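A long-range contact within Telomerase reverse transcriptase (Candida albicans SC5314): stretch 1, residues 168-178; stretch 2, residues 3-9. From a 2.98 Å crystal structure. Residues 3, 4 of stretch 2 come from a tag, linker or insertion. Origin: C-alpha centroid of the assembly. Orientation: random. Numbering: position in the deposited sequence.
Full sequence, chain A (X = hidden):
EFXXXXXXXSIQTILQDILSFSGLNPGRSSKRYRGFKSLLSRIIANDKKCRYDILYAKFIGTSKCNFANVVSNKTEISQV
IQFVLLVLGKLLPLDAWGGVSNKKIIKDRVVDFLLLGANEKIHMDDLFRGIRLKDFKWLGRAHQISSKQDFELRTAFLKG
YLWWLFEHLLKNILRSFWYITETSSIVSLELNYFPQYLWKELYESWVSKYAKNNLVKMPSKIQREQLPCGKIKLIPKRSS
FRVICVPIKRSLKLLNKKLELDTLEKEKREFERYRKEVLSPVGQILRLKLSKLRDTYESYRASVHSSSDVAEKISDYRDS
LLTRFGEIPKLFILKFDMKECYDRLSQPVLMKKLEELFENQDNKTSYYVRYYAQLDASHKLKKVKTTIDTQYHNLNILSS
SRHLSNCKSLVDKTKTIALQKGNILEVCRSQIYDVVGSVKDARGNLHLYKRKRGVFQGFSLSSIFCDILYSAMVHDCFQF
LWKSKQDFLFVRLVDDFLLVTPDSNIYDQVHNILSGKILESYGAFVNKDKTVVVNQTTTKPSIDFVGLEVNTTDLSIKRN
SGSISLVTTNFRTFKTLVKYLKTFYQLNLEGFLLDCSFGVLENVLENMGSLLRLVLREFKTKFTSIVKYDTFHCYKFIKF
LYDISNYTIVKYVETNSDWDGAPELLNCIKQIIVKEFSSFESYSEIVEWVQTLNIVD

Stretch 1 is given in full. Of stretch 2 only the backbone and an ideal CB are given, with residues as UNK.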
# COMPACT_ATOMS: atom_id res chain seq x y z
N HIS A 168 16.84 10.06 13.92
CA HIS A 168 16.75 11.51 14.05
C HIS A 168 17.66 12.25 13.07
O HIS A 168 17.19 13.07 12.28
CB HIS A 168 17.07 11.92 15.49
CG HIS A 168 15.97 11.63 16.46
ND1 HIS A 168 15.08 12.60 16.87
CD2 HIS A 168 15.60 10.49 17.08
CE1 HIS A 168 14.22 12.06 17.72
NE2 HIS A 168 14.51 10.79 17.86
N LEU A 169 18.97 11.97 13.10
CA LEU A 169 19.91 12.71 12.27
C LEU A 169 19.70 12.42 10.79
O LEU A 169 19.53 13.33 9.98
CB LEU A 169 21.35 12.39 12.68
CG LEU A 169 22.43 13.06 11.82
CD1 LEU A 169 22.33 14.57 11.90
CD2 LEU A 169 23.82 12.58 12.22
N LEU A 170 19.72 11.13 10.42
CA LEU A 170 19.62 10.76 9.01
C LEU A 170 18.30 11.22 8.40
O LEU A 170 18.27 11.73 7.28
CB LEU A 170 19.80 9.25 8.86
CG LEU A 170 19.70 8.65 7.46
CD1 LEU A 170 20.62 9.37 6.51
CD2 LEU A 170 20.04 7.18 7.51
N LYS A 171 17.19 11.03 9.13
CA LYS A 171 15.89 11.43 8.60
C LYS A 171 15.81 12.94 8.43
O LYS A 171 15.27 13.43 7.43
CB LYS A 171 14.77 10.93 9.51
CG LYS A 171 14.47 9.44 9.39
CD LYS A 171 13.16 9.10 10.09
CE LYS A 171 12.75 7.65 9.84
NZ LYS A 171 13.72 6.69 10.43
N ASN A 172 16.33 13.70 9.39
CA ASN A 172 16.26 15.16 9.31
C ASN A 172 17.13 15.71 8.18
O ASN A 172 16.88 16.82 7.70
CB ASN A 172 16.68 15.78 10.64
CG ASN A 172 16.27 17.24 10.76
OD1 ASN A 172 15.41 17.72 10.02
ND2 ASN A 172 16.88 17.95 11.70
N ILE A 173 18.13 14.95 7.73
CA ILE A 173 18.92 15.36 6.58
C ILE A 173 18.11 15.19 5.30
O ILE A 173 18.13 16.05 4.42
CB ILE A 173 20.25 14.58 6.53
CG1 ILE A 173 21.16 14.99 7.69
CG2 ILE A 173 20.95 14.79 5.19
CD1 ILE A 173 22.46 14.23 7.74
N LEU A 174 17.40 14.07 5.17
CA LEU A 174 16.59 13.82 3.98
C LEU A 174 15.50 14.88 3.83
O LEU A 174 15.29 15.41 2.73
CB LEU A 174 15.96 12.43 4.06
CG LEU A 174 16.93 11.25 4.08
CD1 LEU A 174 16.18 9.97 4.38
CD2 LEU A 174 17.68 11.15 2.76
N ARG A 175 14.80 15.20 4.91
CA ARG A 175 13.72 16.19 4.85
C ARG A 175 14.25 17.57 4.48
O ARG A 175 13.54 18.35 3.82
CB ARG A 175 12.98 16.25 6.18
CG ARG A 175 12.56 14.90 6.72
CD ARG A 175 12.00 15.01 8.13
NE ARG A 175 11.98 13.72 8.81
CZ ARG A 175 11.01 12.83 8.70
NH1 ARG A 175 9.96 13.08 7.92
NH2 ARG A 175 11.08 11.68 9.36
N SER A 176 15.47 17.90 4.90
CA SER A 176 16.02 19.23 4.64
C SER A 176 16.18 19.50 3.15
O SER A 176 15.99 20.63 2.69
CB SER A 176 17.36 19.39 5.35
OG SER A 176 17.22 19.22 6.75
N PHE A 177 16.52 18.47 2.37
CA PHE A 177 16.78 18.63 0.95
C PHE A 177 15.70 18.07 0.05
O PHE A 177 15.47 18.62 -1.03
CB PHE A 177 18.12 17.97 0.58
CG PHE A 177 19.31 18.57 1.30
CD1 PHE A 177 19.98 19.65 0.76
CD2 PHE A 177 19.74 18.04 2.50
CE1 PHE A 177 21.07 20.20 1.41
CE2 PHE A 177 20.83 18.58 3.16
CZ PHE A 177 21.50 19.66 2.61
N TRP A 178 15.01 17.00 0.45
CA TRP A 178 14.05 16.34 -0.42
C TRP A 178 12.71 16.18 0.28
O TRP A 178 12.66 15.94 1.49
CB TRP A 178 14.56 14.96 -0.86
CG TRP A 178 15.81 15.00 -1.67
CD1 TRP A 178 15.93 15.27 -3.01
CD2 TRP A 178 17.14 14.73 -1.21
NE1 TRP A 178 17.24 15.20 -3.39
CE2 TRP A 178 18.01 14.87 -2.31
CE3 TRP A 178 17.68 14.39 0.04
CZ2 TRP A 178 19.38 14.69 -2.20
CZ3 TRP A 178 19.05 14.21 0.14
CH2 TRP A 178 19.88 14.36 -0.97
N UNK A 3 20.11 29.12 10.12
CA UNK A 3 19.84 29.07 8.68
C UNK A 3 20.36 27.78 8.06
O UNK A 3 21.56 27.61 7.88
CB UNK A 3 20.47 30.27 7.98
N UNK A 4 19.43 26.88 7.73
CA UNK A 4 19.74 25.61 7.07
C UNK A 4 20.74 24.80 7.89
O UNK A 4 21.87 24.53 7.47
CB UNK A 4 20.29 25.86 5.66
N UNK A 5 20.31 24.42 9.09
CA UNK A 5 21.13 23.63 10.01
C UNK A 5 20.44 22.30 10.28
O UNK A 5 19.24 22.27 10.56
CB UNK A 5 21.38 24.39 11.32
N UNK A 6 21.21 21.21 10.21
CA UNK A 6 20.63 19.88 10.34
C UNK A 6 20.22 19.58 11.77
O UNK A 6 19.15 18.99 12.01
CB UNK A 6 21.62 18.82 9.85
N UNK A 7 21.04 19.96 12.74
CA UNK A 7 20.82 19.60 14.14
C UNK A 7 20.22 20.81 14.83
O UNK A 7 20.92 21.72 15.29
CB UNK A 7 22.11 19.16 14.82
N UNK A 8 18.89 20.84 14.89
CA UNK A 8 18.14 21.88 15.58
C UNK A 8 18.10 21.69 17.10
O UNK A 8 18.29 22.67 17.83
CB UNK A 8 16.71 21.93 15.03
N UNK A 9 17.84 20.48 17.63
CA UNK A 9 17.73 20.34 19.08
C UNK A 9 19.05 20.59 19.80
O UNK A 9 20.13 20.53 19.21
CB UNK A 9 17.22 18.94 19.43

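Stretch 2 runs as an irregular segment without regular helix or strand past one side of the helix of stretch 1, where Leu 169, Asn 172, Ile 173, Ser 176 and Phe 177 are within its reach. At position 3 the ideal CB has nothing of stretch 1 within 5.5 Å, so the helix sets no preference. The residue is His 3, from the expression tag, and it makes no contact.

Position 4 has positive phi and psi (57/63), a region that glycine enters easily and other residues less often. CA-to-CB points sideways and no atom of stretch 1 is near CB, so a short side chain would touch nothing; a long, flexible apolar one could reach the last helical turn, where the Phe 177 ring lies. The residue is Met 4, also from the tag. With chi1 t, chi2 p and chi3 t, it sets Met 4 CE over one face of the Phe 177 ring, 3.8 Å from the ring centroid in a CH-pi contact and 3.6 Å from Phe 177 CE1. Met 4 CE also packs 3.9 Å from Ser 176 CB.

At position 5, CA-to-CB points away from the helix and the backbone is extended, so polar or charged residues fit as well as any. It is Glu 5, which makes no contact with stretch 1.

Position 6 is the heart of the contact. Its ideal CB is 4.4 Å from Ile 173 CG1 and 4.8 Å from Leu 169 CD1, and Phe 177 lies further along the helix. Leucine, isoleucine or methionine would all suit this apolar setting, the longest reaching furthest. Met 6 has more of its surface covered by stretch 1 than any other residue of stretch 2: its SD lies 4.0 Å from both Ile 173 CG1 and Phe 177 CE2, oblique to the ring, while its CE comes 3.6 Å from Ser 176 OG. Ser 176 OG donates a hydrogen bond to Asn 172 O at 2.6 Å, so its proton is already engaged within the helix. Asn 172 ND2 is only 2.5 Å from Met 6 O, but the angle is too poor for a hydrogen bond.

At position 7 the ideal CB is 5.4 Å from Leu 169 CD1, which favors a medium-sized aliphatic residue. Ile 7 extends CG1 to 4.0 Å from Leu 169 CD1.

Position 8 offers only the amide of Asn 172 nearby, so a polar chain is reasonable, though many would be tolerated. Arg 8 brings NE to 4.2 Å from Asn 172 ND2, a contact without a hydrogen bond.

Position 9, with phi of -67°, suits proline among others; Pro 9 makes no contact.

Stretch 2, residues 3-9: HMEMIRP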
# COMPACT_ATOMS: atom_id res chain seq x y z
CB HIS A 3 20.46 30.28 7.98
CG HIS A 3 20.37 30.22 6.49
ND1 HIS A 3 21.35 29.65 5.70
CD2 HIS A 3 19.41 30.66 5.63
CE1 HIS A 3 21.00 29.74 4.43
NE2 HIS A 3 19.83 30.35 4.36
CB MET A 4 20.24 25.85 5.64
CG MET A 4 20.34 24.60 4.78
SD MET A 4 18.80 23.67 4.70
CE MET A 4 19.28 22.32 3.63
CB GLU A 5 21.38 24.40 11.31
CG GLU A 5 22.01 25.78 11.11
CD GLU A 5 23.36 25.73 10.43
OE1 GLU A 5 24.02 24.67 10.48
OE2 GLU A 5 23.78 26.75 9.85
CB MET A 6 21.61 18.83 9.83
CG MET A 6 22.17 19.07 8.44
SD MET A 6 20.94 18.92 7.13
CE MET A 6 20.54 20.64 6.82
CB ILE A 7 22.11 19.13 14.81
CG1 ILE A 7 22.69 17.93 14.07
CG2 ILE A 7 21.86 18.78 16.27
CD1 ILE A 7 23.99 17.42 14.65
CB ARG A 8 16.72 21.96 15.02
CG ARG A 8 16.66 22.31 13.54
CD ARG A 8 15.23 22.40 13.03
NE ARG A 8 14.54 21.11 13.09
CZ ARG A 8 13.67 20.77 14.04
NH1 ARG A 8 13.38 21.62 15.02
NH2 ARG A 8 13.09 19.57 14.01
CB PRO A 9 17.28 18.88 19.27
CG PRO A 9 16.68 18.50 17.97
CD PRO A 9 17.49 19.22 16.94
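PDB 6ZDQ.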